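Local coordinates for E3 ubiquitin-protein ligase TRIM65 (Homo sapiens, PDB 7JL4) that ubiquitinates target proteins as an E3 ligase in innate immunity, autophagy and microRNA control, here represented by its C-terminal PRY-SPRY (B30.2) domain, at residues 15-20 and 72-76; 9-15 and 154-160; 66-70 and 172-176. All blocks are in the same frame, centred on the assembly; numbering follows the deposited sequence.

Contact 1: residues 15-20 and 72-76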
loop_
_atom_site.group_PDB
_atom_site.type_symbol
_atom_site.label_atom_id
_atom_site.label_comp_id
_atom_site.label_asym_id
_atom_site.label_seq_id
_atom_site.Cartn_x
_atom_site.Cartn_y
_atom_site.Cartn_z
ATOM N N LEU A 15 -17.330 -2.144 4.911
ATOM C CA LEU A 15 -16.197 -1.533 4.216
ATOM C C LEU A 15 -16.243 -1.826 2.721
ATOM O O LEU A 15 -15.917 -0.956 1.892
ATOM C CB LEU A 15 -14.881 -2.046 4.808
ATOM C CG LEU A 15 -14.546 -1.577 6.199
ATOM C CD1 LEU A 15 -13.363 -2.380 6.783
ATOM C CD2 LEU A 15 -14.224 -0.107 6.101
ATOM N N TRP A 16 -16.643 -3.054 2.361
ATOM C CA TRP A 16 -16.690 -3.474 0.970
ATOM C C TRP A 16 -17.718 -2.705 0.161
ATOM O O TRP A 16 -17.727 -2.838 -1.062
ATOM C CB TRP A 16 -17.034 -4.965 0.843
ATOM C CG TRP A 16 -15.947 -5.934 1.211
ATOM C CD1 TRP A 16 -14.694 -5.655 1.731
ATOM C CD2 TRP A 16 -16.028 -7.353 1.091
ATOM N NE1 TRP A 16 -14.001 -6.833 1.923
ATOM C CE2 TRP A 16 -14.801 -7.886 1.533
ATOM C CE3 TRP A 16 -17.029 -8.233 0.636
ATOM C CZ2 TRP A 16 -14.545 -9.267 1.539
ATOM C CZ3 TRP A 16 -16.771 -9.602 0.637
ATOM C CH2 TRP A 16 -15.539 -10.102 1.095
ATOM N N GLN A 17 -18.610 -1.948 0.797
ATOM C CA GLN A 17 -19.570 -1.196 0.000
ATOM C C GLN A 17 -18.874 -0.181 -0.903
ATOM O O GLN A 17 -19.444 0.219 -1.925
ATOM C CB GLN A 17 -20.598 -0.527 0.910
ATOM C CG GLN A 17 -21.428 -1.581 1.695
ATOM C CD GLN A 17 -21.928 -2.775 0.834
ATOM O OE1 GLN A 17 -22.767 -2.623 -0.076
ATOM N NE2 GLN A 17 -21.384 -3.976 1.119
ATOM N N ASN A 18 -17.629 0.182 -0.592
ATOM C CA ASN A 18 -16.830 1.075 -1.422
ATOM C C ASN A 18 -15.635 0.366 -2.066
ATOM O O ASN A 18 -14.625 1.007 -2.383
ATOM C CB ASN A 18 -16.349 2.260 -0.590
ATOM C CG ASN A 18 -17.487 3.023 0.044
ATOM O OD1 ASN A 18 -18.386 3.520 -0.636
ATOM N ND2 ASN A 18 -17.472 3.093 1.364
ATOM N N TYR A 19 -15.740 -0.944 -2.305
ATOM C CA TYR A 19 -14.584 -1.712 -2.767
ATOM C C TYR A 19 -14.115 -1.255 -4.147
ATOM O O TYR A 19 -14.922 -1.058 -5.056
ATOM C CB TYR A 19 -14.920 -3.215 -2.790
ATOM C CG TYR A 19 -13.665 -4.055 -2.686
ATOM C CD1 TYR A 19 -12.787 -4.186 -3.762
ATOM C CD2 TYR A 19 -13.276 -4.569 -1.447
ATOM C CE1 TYR A 19 -11.618 -4.910 -3.636
ATOM C CE2 TYR A 19 -12.090 -5.269 -1.299
ATOM C CZ TYR A 19 -11.262 -5.412 -2.390
ATOM O OH TYR A 19 -10.090 -6.110 -2.274
ATOM N N ARG A 20 -12.797 -1.108 -4.309
ATOM C CA ARG A 20 -12.179 -0.757 -5.592
ATOM C C ARG A 20 -11.153 -1.807 -6.006
ATOM O O ARG A 20 -10.284 -2.166 -5.206
ATOM C CB ARG A 20 -11.486 0.619 -5.531
ATOM C CG ARG A 20 -12.328 1.769 -4.982
ATOM C CD ARG A 20 -13.491 2.217 -5.931
ATOM N NE ARG A 20 -14.358 3.151 -5.209
ATOM C CZ ARG A 20 -15.668 3.020 -5.018
ATOM N NH1 ARG A 20 -16.349 2.025 -5.578
ATOM N NH2 ARG A 20 -16.310 3.931 -4.303
ATOM N N HIS A 72 -15.418 7.878 -1.360
ATOM C CA HIS A 72 -15.061 6.932 -0.307
ATOM C C HIS A 72 -14.662 5.643 -1.005
ATOM O O HIS A 72 -15.400 5.180 -1.876
ATOM C CB HIS A 72 -16.259 6.740 0.632
ATOM C CG HIS A 72 -15.927 6.095 1.940
ATOM N ND1 HIS A 72 -16.789 6.123 3.016
ATOM C CD2 HIS A 72 -14.856 5.367 2.337
ATOM C CE1 HIS A 72 -16.246 5.476 4.033
ATOM N NE2 HIS A 72 -15.079 4.992 3.641
ATOM N N HIS A 73 -13.496 5.078 -0.643
ATOM C CA HIS A 73 -12.855 4.010 -1.402
ATOM C C HIS A 73 -12.194 3.032 -0.436
ATOM O O HIS A 73 -11.638 3.453 0.582
ATOM C CB HIS A 73 -11.803 4.599 -2.374
ATOM C CG HIS A 73 -12.328 5.769 -3.156
ATOM N ND1 HIS A 73 -13.165 5.601 -4.239
ATOM C CD2 HIS A 73 -12.224 7.105 -2.964
ATOM C CE1 HIS A 73 -13.515 6.785 -4.713
ATOM N NE2 HIS A 73 -12.965 7.718 -3.954
ATOM N N TYR A 74 -12.249 1.736 -0.757
ATOM C CA TYR A 74 -11.697 0.706 0.124
ATOM C C TYR A 74 -11.109 -0.403 -0.733
ATOM O O TYR A 74 -11.691 -0.775 -1.756
ATOM C CB TYR A 74 -12.772 0.121 1.070
ATOM C CG TYR A 74 -12.278 -1.041 1.920
ATOM C CD1 TYR A 74 -11.527 -0.810 3.070
ATOM C CD2 TYR A 74 -12.541 -2.367 1.553
ATOM C CE1 TYR A 74 -11.074 -1.882 3.862
ATOM C CE2 TYR A 74 -12.065 -3.449 2.319
ATOM C CZ TYR A 74 -11.324 -3.181 3.479
ATOM O OH TYR A 74 -10.849 -4.205 4.288
ATOM N N TRP A 75 -9.974 -0.952 -0.304
ATOM C CA TRP A 75 -9.408 -2.106 -0.989
ATOM C C TRP A 75 -8.587 -2.917 -0.001
ATOM O O TRP A 75 -8.231 -2.444 1.088
ATOM C CB TRP A 75 -8.532 -1.712 -2.188
ATOM C CG TRP A 75 -7.443 -0.745 -1.832
ATOM C CD1 TRP A 75 -6.185 -1.049 -1.346
ATOM C CD2 TRP A 75 -7.514 0.695 -1.882
ATOM N NE1 TRP A 75 -5.473 0.115 -1.115
ATOM C CE2 TRP A 75 -6.261 1.194 -1.433
ATOM C CE3 TRP A 75 -8.501 1.609 -2.283
ATOM C CZ2 TRP A 75 -5.976 2.565 -1.366
ATOM C CZ3 TRP A 75 -8.219 2.992 -2.210
ATOM C CH2 TRP A 75 -6.960 3.448 -1.758
ATOM N N GLU A 76 -8.304 -4.157 -0.404
ATOM C CA GLU A 76 -7.542 -5.096 0.404
ATOM C C GLU A 76 -6.348 -5.617 -0.381
ATOM O O GLU A 76 -6.397 -5.768 -1.603
ATOM C CB GLU A 76 -8.427 -6.257 0.884
ATOM C CG GLU A 76 -9.444 -5.794 1.931
ATOM C CD GLU A 76 -10.492 -6.833 2.274
ATOM O OE1 GLU A 76 -10.458 -7.940 1.697
ATOM O OE2 GLU A 76 -11.322 -6.564 3.178
HETATM O O HOH W 1 -11.036 -8.696 -0.786
#
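L15 sets CB over the face of the Y74 ring where the packing is tightest: L15 CB stands 3.7 Å from the centroid of the Y74 ring and only 2° off its normal, a CH-pi contact centred on the face, while the leucine's CD1 reaches the rim at CE1. Two aromatic neighbours meet the rim at CE2 and CD2. W16 approaches CE2 rim to rim, and the Y19 ring, its plane steeply inclined to that of Y74, brings CD2 against the tyrosine's CD2. Buried E76 takes two bonds on OE2: Y74 OH at 2.6 Å on the anti lone pair, and W16 NE1 at 3.0 Å, a bond that lies almost in the indole plane but meets the carboxylate from above its own plane. The other oxygen, OE1, forms a salt bridge with R12 and shares a water with Y19 OH, so the carboxylate is gripped on both oxygens. Y19 OH in turn accepts from E76 N and bonds C189 O.

The backbones pair in a single bridge of Y19 with Y74, held by R20 N to Y74 O at 2.8 Å and by Y74 N to N18 O.

Toward the more open end the contacts are polar and partly exposed. R20, bent at chi2, turns its guanidinium back so that NE points straight at H73 ND1 (2.9 Å, 174°), near the plane of each group, though the two planes are steeply inclined; its NH2 adds a weak bond to H72 O. N18 lays ND2 over the H72 ring, with amide and imidazole planes 22° apart. H72 and H73 find further partners in D143 and A70.

The segment 15-20 thus leads out of helix 10-15 and runs along strand 72-79, which itself pairs with strands 139-145 and 185-188 in the seven-stranded sheet.

Contact 2: residues 9-15 and 154-160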
loop_
_atom_site.group_PDB
_atom_site.type_symbol
_atom_site.label_atom_id
_atom_site.label_comp_id
_atom_site.label_asym_id
_atom_site.label_seq_id
_atom_site.Cartn_x
_atom_site.Cartn_y
_atom_site.Cartn_z
ATOM N N CYS A 9 -17.161 -10.998 8.164
ATOM C CA CYS A 9 -17.425 -10.045 9.228
ATOM C C CYS A 9 -18.342 -8.924 8.752
ATOM O O CYS A 9 -18.054 -8.305 7.724
ATOM C CB CYS A 9 -16.091 -9.466 9.697
ATOM S SG CYS A 9 -16.256 -8.044 10.698
ATOM N N PRO A 10 -19.441 -8.624 9.459
ATOM C CA PRO A 10 -20.336 -7.546 8.996
ATOM C C PRO A 10 -19.677 -6.174 8.911
ATOM O O PRO A 10 -20.064 -5.364 8.052
ATOM C CB PRO A 10 -21.479 -7.566 10.024
ATOM C CG PRO A 10 -20.961 -8.331 11.179
ATOM C CD PRO A 10 -20.004 -9.336 10.613
ATOM N N LEU A 11 -18.702 -5.873 9.773
ATOM C CA LEU A 11 -17.969 -4.619 9.615
ATOM C C LEU A 11 -17.159 -4.630 8.327
ATOM O O LEU A 11 -17.122 -3.633 7.596
ATOM C CB LEU A 11 -17.073 -4.366 10.830
ATOM C CG LEU A 11 -16.186 -3.116 10.737
ATOM C CD1 LEU A 11 -17.036 -1.854 10.528
ATOM C CD2 LEU A 11 -15.269 -2.956 11.969
ATOM N N ARG A 12 -16.529 -5.761 8.013
ATOM C CA ARG A 12 -15.785 -5.846 6.766
ATOM C C ARG A 12 -16.732 -5.721 5.582
ATOM O O ARG A 12 -16.406 -5.084 4.573
ATOM C CB ARG A 12 -14.999 -7.159 6.719
ATOM C CG ARG A 12 -14.070 -7.329 5.522
ATOM C CD ARG A 12 -13.389 -8.708 5.565
ATOM N NE ARG A 12 -12.562 -8.959 4.388
ATOM C CZ ARG A 12 -12.130 -10.158 4.021
ATOM N NH1 ARG A 12 -12.474 -11.232 4.739
ATOM N NH2 ARG A 12 -11.380 -10.286 2.927
ATOM N N ARG A 13 -17.920 -6.310 5.693
ATOM C CA ARG A 13 -18.870 -6.202 4.587
ATOM C C ARG A 13 -19.285 -4.752 4.374
ATOM O O ARG A 13 -19.512 -4.325 3.236
ATOM C CB ARG A 13 -20.088 -7.087 4.853
ATOM C CG ARG A 13 -20.995 -7.296 3.636
ATOM C CD ARG A 13 -21.754 -8.616 3.727
ATOM N NE ARG A 13 -20.978 -9.793 3.346
ATOM C CZ ARG A 13 -20.756 -10.150 2.086
ATOM N NH1 ARG A 13 -21.219 -9.396 1.100
ATOM N NH2 ARG A 13 -20.064 -11.248 1.807
ATOM N N LYS A 14 -19.397 -3.972 5.460
ATOM C CA LYS A 14 -19.710 -2.554 5.304
ATOM C C LYS A 14 -18.584 -1.819 4.584
ATOM O O LYS A 14 -18.841 -0.970 3.725
ATOM C CB LYS A 14 -19.984 -1.917 6.666
ATOM C CG LYS A 14 -20.233 -0.422 6.629
ATOM C CD LYS A 14 -20.443 0.133 8.027
ATOM C CE LYS A 14 -20.071 1.610 8.107
ATOM N NZ LYS A 14 -20.997 2.366 9.009
ATOM N N LEU A 15 -17.330 -2.144 4.911
ATOM C CA LEU A 15 -16.197 -1.533 4.216
ATOM C C LEU A 15 -16.243 -1.826 2.721
ATOM O O LEU A 15 -15.917 -0.956 1.892
ATOM C CB LEU A 15 -14.881 -2.046 4.808
ATOM C CG LEU A 15 -14.546 -1.577 6.199
ATOM C CD1 LEU A 15 -13.363 -2.380 6.783
ATOM C CD2 LEU A 15 -14.224 -0.107 6.101
ATOM N N TYR A 154 -6.496 -1.403 8.120
ATOM C CA TYR A 154 -7.102 -2.536 8.813
ATOM C C TYR A 154 -6.250 -3.788 8.675
ATOM O O TYR A 154 -5.555 -3.988 7.675
ATOM C CB TYR A 154 -8.502 -2.869 8.264
ATOM C CG TYR A 154 -9.571 -1.853 8.615
ATOM C CD1 TYR A 154 -9.712 -0.673 7.885
ATOM C CD2 TYR A 154 -10.423 -2.078 9.690
ATOM C CE1 TYR A 154 -10.708 0.274 8.220
ATOM C CE2 TYR A 154 -11.418 -1.166 10.023
ATOM C CZ TYR A 154 -11.552 0.002 9.291
ATOM O OH TYR A 154 -12.528 0.888 9.666
ATOM N N SER A 155 -6.336 -4.646 9.680
ATOM C CA SER A 155 -6.002 -6.052 9.525
ATOM C C SER A 155 -7.314 -6.808 9.423
ATOM O O SER A 155 -8.285 -6.451 10.092
ATOM C CB SER A 155 -5.168 -6.553 10.710
ATOM O OG SER A 155 -4.933 -7.940 10.570
ATOM N N LEU A 156 -7.374 -7.818 8.555
ATOM C CA LEU A 156 -8.655 -8.453 8.334
ATOM C C LEU A 156 -8.667 -9.885 8.860
ATOM O O LEU A 156 -9.734 -10.505 8.911
ATOM C CB LEU A 156 -9.009 -8.502 6.837
ATOM C CG LEU A 156 -9.588 -7.146 6.369
ATOM C CD1 LEU A 156 -10.892 -6.657 6.995
ATOM C CD2 LEU A 156 -8.546 -6.037 6.155
ATOM N N GLU A 157 -7.506 -10.443 9.210
ATOM C CA GLU A 157 -7.430 -11.799 9.732
ATOM C C GLU A 157 -6.598 -11.775 11.008
ATOM O O GLU A 157 -5.522 -11.142 11.042
ATOM C CB GLU A 157 -6.856 -12.793 8.691
ATOM C CG GLU A 157 -5.530 -12.380 8.064
ATOM C CD GLU A 157 -4.939 -13.419 7.126
ATOM O OE1 GLU A 157 -3.737 -13.740 7.281
ATOM O OE2 GLU A 157 -5.676 -13.922 6.243
ATOM N N PRO A 158 -7.070 -12.406 12.093
ATOM C CA PRO A 158 -8.319 -13.177 12.169
ATOM C C PRO A 158 -9.619 -12.376 12.348
ATOM O O PRO A 158 -10.686 -12.936 12.086
ATOM C CB PRO A 158 -8.094 -14.053 13.395
ATOM C CG PRO A 158 -7.238 -13.211 14.269
ATOM C CD PRO A 158 -6.312 -12.473 13.355
ATOM N N GLN A 159 -9.557 -11.133 12.819
ATOM C CA GLN A 159 -10.741 -10.290 12.885
ATOM C C GLN A 159 -10.497 -9.036 12.072
ATOM O O GLN A 159 -9.362 -8.705 11.730
ATOM C CB GLN A 159 -11.091 -9.819 14.299
ATOM C CG GLN A 159 -11.435 -10.852 15.285
ATOM C CD GLN A 159 -11.469 -10.262 16.681
ATOM O OE1 GLN A 159 -10.619 -10.560 17.526
ATOM N NE2 GLN A 159 -12.508 -9.465 16.952
ATOM N N THR A 160 -11.586 -8.306 11.837
ATOM C CA THR A 160 -11.504 -6.963 11.290
ATOM C C THR A 160 -11.094 -6.020 12.421
ATOM O O THR A 160 -11.852 -5.833 13.376
ATOM C CB THR A 160 -12.848 -6.564 10.693
ATOM O OG1 THR A 160 -13.263 -7.568 9.749
ATOM C CG2 THR A 160 -12.725 -5.214 9.997
#
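L15, in helix 10-15, presses CD1 onto the ring of Y154, joining the short N-terminal helix of the PRY-SPRY beta-sandwich to strand 150-155 and the turn that follows it. The evidence that this is a CH-pi contact is its geometry: CD1 sits 3.8 Å from the ring centroid and 7° off the normal, over the centre of the face. CD2 of the same leucine lies near the tyrosine's CE1 and OH, so CD1 covers the centre and CD2 the CE1/OH side.

Apolar contacts continue the interface toward the start of the helix. R12 contributes its aliphatic part, with CD 3.5 Å from L156 CD1 and CG almost as near. Its chain is extended from CG to NE, which carries the methylenes alongside the leucine and the guanidinium beyond it, L156 CB lying over one of its faces. The charged end then reaches E76 in a salt bridge. L11 closes the row by placing CD2 3.9 Å from T160 CG2.

Polar geometry is concentrated at the N-terminus of the helix. C9 holds the N-cap position, and its SG accepts from R12 N at 3.5 Å with an angle of 162°, while R13 N bonds to C9 O. The thiol therefore covers an N-H in the first turn, one that the helix cannot satisfy from within. A trans arrangement of SG and backbone N (chi1 166°) points the sulfur at the turn, where T160 OG1 lies 3.2 Å from C9 SG.

Contact 3: residues 66-70 and 172-176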
loop_
_atom_site.group_PDB
_atom_site.type_symbol
_atom_site.label_atom_id
_atom_site.label_comp_id
_atom_site.label_asym_id
_atom_site.label_seq_id
_atom_site.Cartn_x
_atom_site.Cartn_y
_atom_site.Cartn_z
ATOM N N GLN A 66 -4.642 3.570 -10.423
ATOM C CA GLN A 66 -5.851 4.280 -10.014
ATOM C C GLN A 66 -5.492 5.420 -9.068
ATOM O O GLN A 66 -4.550 5.300 -8.278
ATOM C CB GLN A 66 -6.833 3.335 -9.302
ATOM C CG GLN A 66 -7.398 2.245 -10.232
ATOM C CD GLN A 66 -6.419 1.096 -10.476
ATOM O OE1 GLN A 66 -5.571 0.773 -9.623
ATOM N NE2 GLN A 66 -6.523 0.485 -11.633
ATOM N N SER A 67 -6.264 6.512 -9.126
ATOM C CA SER A 67 -6.130 7.632 -8.187
ATOM C C SER A 67 -7.503 8.021 -7.641
ATOM O O SER A 67 -8.537 7.780 -8.289
ATOM C CB SER A 67 -5.510 8.845 -8.880
ATOM O OG SER A 67 -4.191 8.543 -9.289
ATOM N N PHE A 68 -7.529 8.702 -6.481
ATOM C CA PHE A 68 -8.809 8.993 -5.813
ATOM C C PHE A 68 -8.899 10.446 -5.362
ATOM O O PHE A 68 -7.926 10.989 -4.838
ATOM C CB PHE A 68 -8.988 8.012 -4.627
ATOM C CG PHE A 68 -8.905 6.564 -5.054
ATOM C CD1 PHE A 68 -10.013 5.925 -5.608
ATOM C CD2 PHE A 68 -7.696 5.864 -4.986
ATOM C CE1 PHE A 68 -9.948 4.606 -6.057
ATOM C CE2 PHE A 68 -7.617 4.539 -5.429
ATOM C CZ PHE A 68 -8.748 3.910 -5.977
ATOM N N GLN A 69 -10.057 11.109 -5.558
ATOM C CA GLN A 69 -10.042 12.528 -5.176
ATOM C C GLN A 69 -11.218 13.028 -4.336
ATOM O O GLN A 69 -11.097 13.992 -3.576
ATOM C CB GLN A 69 -9.913 13.402 -6.411
ATOM C CG GLN A 69 -9.849 14.910 -6.133
ATOM C CD GLN A 69 -10.057 15.720 -7.396
ATOM O OE1 GLN A 69 -10.992 16.525 -7.508
ATOM N NE2 GLN A 69 -9.230 15.472 -8.371
ATOM N N ALA A 70 -12.368 12.423 -4.462
ATOM C CA ALA A 70 -13.432 12.683 -3.516
ATOM C C ALA A 70 -14.017 11.323 -3.227
ATOM O O ALA A 70 -13.458 10.313 -3.664
ATOM C CB ALA A 70 -14.441 13.683 -4.111
ATOM N N GLN A 172 -4.972 17.038 -3.419
ATOM C CA GLN A 172 -4.629 16.505 -4.726
ATOM C C GLN A 172 -5.135 15.076 -4.746
ATOM O O GLN A 172 -5.388 14.496 -3.684
ATOM C CB GLN A 172 -3.114 16.514 -4.977
ATOM C CG GLN A 172 -2.609 17.804 -5.565
ATOM C CD GLN A 172 -1.115 17.838 -5.725
ATOM O OE1 GLN A 172 -0.359 17.860 -4.751
ATOM N NE2 GLN A 172 -0.669 17.787 -6.974
ATOM N N PRO A 173 -5.294 14.479 -5.937
ATOM C CA PRO A 173 -5.617 13.045 -6.016
ATOM C C PRO A 173 -4.552 12.183 -5.361
ATOM O O PRO A 173 -3.360 12.496 -5.408
ATOM C CB PRO A 173 -5.675 12.775 -7.526
ATOM C CG PRO A 173 -6.022 14.126 -8.139
ATOM C CD PRO A 173 -5.249 15.116 -7.267
ATOM N N LEU A 174 -4.994 11.082 -4.750
ATOM C CA LEU A 174 -4.112 10.146 -4.048
ATOM C C LEU A 174 -3.973 8.863 -4.853
ATOM O O LEU A 174 -4.983 8.279 -5.288
ATOM C CB LEU A 174 -4.652 9.793 -2.663
ATOM C CG LEU A 174 -4.676 10.936 -1.679
ATOM C CD1 LEU A 174 -5.635 10.578 -0.581
ATOM C CD2 LEU A 174 -3.258 11.124 -1.102
ATOM N N THR A 175 -2.735 8.427 -5.043
ATOM C CA THR A 175 -2.445 7.179 -5.749
ATOM C C THR A 175 -1.883 6.161 -4.771
ATOM O O THR A 175 -0.929 6.489 -4.052
ATOM C CB THR A 175 -1.423 7.441 -6.874
ATOM O OG1 THR A 175 -1.948 8.421 -7.788
ATOM C CG2 THR A 175 -1.168 6.167 -7.653
ATOM N N PRO A 176 -2.432 4.943 -4.684
ATOM C CA PRO A 176 -1.816 3.917 -3.836
ATOM C C PRO A 176 -0.375 3.653 -4.256
ATOM O O PRO A 176 -0.057 3.610 -5.453
ATOM C CB PRO A 176 -2.687 2.677 -4.082
ATOM C CG PRO A 176 -4.025 3.218 -4.584
ATOM C CD PRO A 176 -3.650 4.455 -5.377
HETATM O O HOH W 2 -7.449 12.980 -2.840
#
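F68 and L174 form an antiparallel hydrogen-bonded pair between segments 66-70 and 172-176, as two reciprocal backbone bonds establish: F68 N to L174 O at 2.8 Å and L174 N to F68 O at 2.9 Å. CA-H...O contacts flank them, S67 CA to L174 O and P173 CA to F68 O, and a water donates to both F68 O and Q172 O.

Among side chains, S67 OG and T175 OG1 are hydrogen-bonded, 2.7 Å apart, and either could donate; S67 OG also bonds a glycerol, probably from the crystallisation liquor. T175 OG1 lies beside its backbone N (chi1 -59°), which turns it to the serine, while CG2 rests 3.5 Å from Q66 O. A valine in place of T175 would probably leave S67 OG without this hydroxyl mate and freer to turn.

Apolar packing is carried by F68, whose ring edge meets P176: CE2 is 3.9 Å from P176 CG, the two side chains crossing at about a right angle. The Q69 side chain runs alongside the P173 ring, NE2 3.5 Å from CG.

This single bridge pairs the loop before strand 72-79 with the approach to strand 175-180, and F68 packs on W75 and L144 of the other sheet, in keeping with the two-sheet SPRY beta-sandwich.

How the contacts relate
The segments follow in the order 9-15, 15-20, 66-70, 72-76, 154-160, 172-176. Contact 1 lies wholly between the outer ends of contact 2, with L15 common to both, while contact 3 crosses both. Contacts 1 and 2, with centres 11 Å apart, both involve the seven-stranded sheet; the R12–E76 salt bridge and L156 packing connect them. Contact 3, centred 14 Å from contact 1, pairs a loop with the start of strand 175-180 of the six-stranded sheet; F68 meets H73 and W75, and P176 meets W75. Contacts 2 and 3 do not touch, about 11 Å apart at their nearest atoms. Strand 72-79 thus links the N-terminal helix to the second sheet within one PRY-SPRY domain.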